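Long-range contact in vacuolar protein sorting-associated protein VTA1 (Saccharomyces cerevisiae, PDB 2RKK), which probably acts in multivesicular body sorting at endosomes, through an N-terminal domain that contains the MIT motif: residues L21-Q29 against L83-M94. Sequence-based numbering, arbitrary orientation.
Sequences LGIIGYYLQ and LIHDQEKAKIYM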
# COMPACT_ATOMS: atom_id res chain seq x y z
N LEU A 21 1.47 2.04 5.92
CA LEU A 21 0.48 1.85 4.86
C LEU A 21 -0.41 3.08 4.82
O LEU A 21 -1.60 3.00 4.52
CB LEU A 21 -0.34 0.60 5.12
CG LEU A 21 0.45 -0.71 5.00
CD1 LEU A 21 -0.41 -1.90 5.42
CD2 LEU A 21 0.93 -0.86 3.57
N GLY A 22 0.20 4.22 5.14
CA GLY A 22 -0.49 5.51 5.20
C GLY A 22 -1.76 5.76 4.43
O GLY A 22 -2.71 6.31 4.98
N ILE A 23 -1.78 5.40 3.15
CA ILE A 23 -2.97 5.62 2.37
C ILE A 23 -4.13 4.79 2.92
O ILE A 23 -5.27 5.28 3.03
CB ILE A 23 -2.75 5.29 0.89
CG1 ILE A 23 -1.86 6.36 0.25
CG2 ILE A 23 -4.09 5.24 0.17
CD1 ILE A 23 -1.63 6.17 -1.25
N ILE A 24 -3.86 3.54 3.28
CA ILE A 24 -4.90 2.68 3.83
C ILE A 24 -5.44 3.33 5.12
O ILE A 24 -6.62 3.63 5.22
CB ILE A 24 -4.37 1.24 4.18
CG1 ILE A 24 -3.54 0.66 3.03
CG2 ILE A 24 -5.53 0.31 4.42
CD1 ILE A 24 -4.33 0.32 1.80
N GLY A 25 -4.55 3.54 6.10
CA GLY A 25 -4.95 4.13 7.36
C GLY A 25 -5.62 5.47 7.18
O GLY A 25 -6.42 5.91 8.02
N TYR A 26 -5.29 6.15 6.08
CA TYR A 26 -5.88 7.45 5.79
C TYR A 26 -7.38 7.27 5.66
O TYR A 26 -8.16 7.85 6.42
CB TYR A 26 -5.31 7.99 4.47
CG TYR A 26 -6.04 9.19 3.91
CD1 TYR A 26 -6.01 10.44 4.59
CD2 TYR A 26 -6.71 9.11 2.68
CE1 TYR A 26 -6.61 11.58 4.04
CE2 TYR A 26 -7.32 10.23 2.12
CZ TYR A 26 -7.26 11.46 2.80
OH TYR A 26 -7.83 12.59 2.23
N TYR A 27 -7.77 6.43 4.71
CA TYR A 27 -9.16 6.13 4.43
C TYR A 27 -9.90 5.47 5.57
O TYR A 27 -11.11 5.67 5.73
CB TYR A 27 -9.25 5.32 3.15
CG TYR A 27 -8.95 6.20 1.96
CD1 TYR A 27 -7.84 5.98 1.14
CD2 TYR A 27 -9.79 7.26 1.65
CE1 TYR A 27 -7.58 6.81 0.04
CE2 TYR A 27 -9.55 8.08 0.56
CZ TYR A 27 -8.45 7.85 -0.24
OH TYR A 27 -8.26 8.67 -1.32
N LEU A 28 -9.18 4.68 6.36
CA LEU A 28 -9.79 4.03 7.51
C LEU A 28 -10.24 5.13 8.44
O LEU A 28 -11.30 5.04 9.06
CB LEU A 28 -8.77 3.16 8.22
CG LEU A 28 -8.69 1.74 7.68
CD1 LEU A 28 -7.66 0.94 8.48
CD2 LEU A 28 -10.07 1.12 7.77
N GLN A 29 -9.45 6.20 8.53
CA GLN A 29 -9.79 7.30 9.42
C GLN A 29 -10.97 8.08 8.94
O GLN A 29 -11.89 8.39 9.69
CB GLN A 29 -8.60 8.23 9.56
CG GLN A 29 -7.49 7.63 10.36
CD GLN A 29 -6.21 8.39 10.21
OE1 GLN A 29 -6.03 9.46 10.79
NE2 GLN A 29 -5.31 7.86 9.39
N LEU A 83 -4.06 8.83 -5.71
CA LEU A 83 -4.73 7.88 -4.82
C LEU A 83 -5.46 8.61 -3.71
O LEU A 83 -6.17 8.00 -2.93
CB LEU A 83 -3.72 6.93 -4.20
CG LEU A 83 -3.21 5.81 -5.08
CD1 LEU A 83 -2.18 5.00 -4.33
CD2 LEU A 83 -4.39 4.95 -5.49
N ILE A 84 -5.25 9.92 -3.63
CA ILE A 84 -5.89 10.72 -2.61
C ILE A 84 -6.84 11.72 -3.26
O ILE A 84 -7.78 12.20 -2.64
CB ILE A 84 -4.87 11.51 -1.78
CG1 ILE A 84 -3.80 10.56 -1.25
CG2 ILE A 84 -5.57 12.18 -0.60
CD1 ILE A 84 -2.72 11.29 -0.48
N HIS A 85 -6.58 12.02 -4.53
CA HIS A 85 -7.42 12.95 -5.26
C HIS A 85 -8.44 12.24 -6.14
O HIS A 85 -9.54 12.76 -6.35
CB HIS A 85 -6.56 13.92 -6.08
CG HIS A 85 -5.74 14.84 -5.24
ND1 HIS A 85 -6.28 15.63 -4.25
CD2 HIS A 85 -4.40 15.08 -5.22
CE1 HIS A 85 -5.32 16.31 -3.65
NE2 HIS A 85 -4.17 15.99 -4.22
N ASP A 86 -8.10 11.05 -6.65
CA ASP A 86 -9.03 10.29 -7.51
C ASP A 86 -9.73 9.19 -6.73
O ASP A 86 -9.22 8.07 -6.61
CB ASP A 86 -8.28 9.65 -8.69
CG ASP A 86 -9.23 9.12 -9.77
OD1 ASP A 86 -10.37 8.76 -9.45
OD2 ASP A 86 -8.81 9.08 -10.94
N GLN A 87 -10.92 9.49 -6.20
CA GLN A 87 -11.66 8.51 -5.41
C GLN A 87 -11.93 7.19 -6.15
O GLN A 87 -12.20 6.16 -5.53
CB GLN A 87 -12.96 9.14 -4.93
CG GLN A 87 -12.73 10.33 -4.02
CD GLN A 87 -11.80 10.00 -2.85
OE1 GLN A 87 -12.19 9.30 -1.91
NE2 GLN A 87 -10.57 10.50 -2.90
N GLU A 88 -11.84 7.24 -7.48
CA GLU A 88 -12.04 6.08 -8.36
C GLU A 88 -10.87 5.12 -8.14
O GLU A 88 -11.05 3.94 -7.81
CB GLU A 88 -12.06 6.56 -9.82
CG GLU A 88 -11.65 5.53 -10.89
CD GLU A 88 -12.78 4.61 -11.31
OE1 GLU A 88 -12.57 3.79 -12.23
OE2 GLU A 88 -13.88 4.72 -10.71
N LYS A 89 -9.66 5.65 -8.31
CA LYS A 89 -8.44 4.89 -8.15
C LYS A 89 -8.24 4.51 -6.68
O LYS A 89 -7.75 3.42 -6.37
CB LYS A 89 -7.25 5.71 -8.66
CG LYS A 89 -7.32 6.02 -10.16
CD LYS A 89 -6.17 6.91 -10.67
CE LYS A 89 -6.42 7.38 -12.12
NZ LYS A 89 -5.52 8.48 -12.60
N ALA A 90 -8.63 5.40 -5.78
CA ALA A 90 -8.50 5.12 -4.36
C ALA A 90 -9.35 3.91 -3.99
O ALA A 90 -8.91 3.03 -3.24
CB ALA A 90 -8.92 6.34 -3.54
N LYS A 91 -10.57 3.86 -4.52
CA LYS A 91 -11.49 2.75 -4.26
C LYS A 91 -10.91 1.42 -4.75
O LYS A 91 -10.92 0.43 -4.03
CB LYS A 91 -12.84 3.04 -4.92
CG LYS A 91 -13.91 1.97 -4.74
CD LYS A 91 -13.83 0.92 -5.83
CE LYS A 91 -14.21 1.49 -7.21
NZ LYS A 91 -15.64 1.91 -7.29
N ILE A 92 -10.40 1.42 -5.98
CA ILE A 92 -9.80 0.23 -6.59
C ILE A 92 -8.52 -0.19 -5.86
O ILE A 92 -8.30 -1.39 -5.65
CB ILE A 92 -9.52 0.47 -8.09
CG1 ILE A 92 -10.85 0.67 -8.84
CG2 ILE A 92 -8.75 -0.70 -8.69
CD1 ILE A 92 -10.72 0.81 -10.35
N TYR A 93 -7.67 0.76 -5.48
CA TYR A 93 -6.44 0.39 -4.77
C TYR A 93 -6.83 -0.22 -3.43
O TYR A 93 -6.30 -1.25 -3.02
CB TYR A 93 -5.54 1.61 -4.52
CG TYR A 93 -4.35 1.31 -3.63
CD1 TYR A 93 -3.31 0.46 -4.05
CD2 TYR A 93 -4.28 1.85 -2.34
CE1 TYR A 93 -2.23 0.16 -3.21
CE2 TYR A 93 -3.21 1.56 -1.50
CZ TYR A 93 -2.19 0.72 -1.92
OH TYR A 93 -1.14 0.45 -1.04
N MET A 94 -7.78 0.41 -2.76
CA MET A 94 -8.23 -0.08 -1.47
C MET A 94 -8.80 -1.48 -1.60
O MET A 94 -8.55 -2.35 -0.76
CB MET A 94 -9.30 0.85 -0.90
CG MET A 94 -9.56 0.61 0.58
SD MET A 94 -8.60 1.71 1.62
CE MET A 94 -6.95 1.67 0.82
O HOH W 1 -1.12 2.03 1.28
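Leu83 meets helix 22-36 twice. Its side chain crosses that of Ile23 at about a right angle, the CD1 methyls of the two packing together, and its carbonyl takes the phenol of Tyr27: Tyr27 OH donates to Leu83 O over 2.7 Å, the oxygen lying at the ring edge close to the ring plane. With CG beside its own backbone N (chi1 -73°), Tyr27 sends its ring across to the turn where helix 82-85 gives way to helix 87-110. Next comes Ile84, whose CG2 methyl sits 3.8 Å from CE2 of the Tyr26 ring. Gln87, bent at chi2, bonds weakly through NE2 to Tyr27 OH (3.3 Å) while its OE1 accepts from Trp136 NE1. One turn on, Ala90 CB packs 3.7 Å from Tyr27 CZ. Tyr93 CE2 lies against Ile24 CD1 (3.7 Å) and more loosely against Ile23 CG2; its hydroxyl bonds a water that in turn gives a weak bond to Leu21 O, and also bonds Tyr93 OH of the second subunit. Met94 closes the row, its SD standing obliquely to the Tyr27 ring, 5.4 Å from the centroid, in a Met-aromatic contact. Tyr27 thus sits among Ile84 of helix 82-85 and Gln87, Ala90 and Met94 of helix 87-110, where segments 22-29 and 87-94 cross at -107°: a single knob-into-hole contact in this all-helical domain.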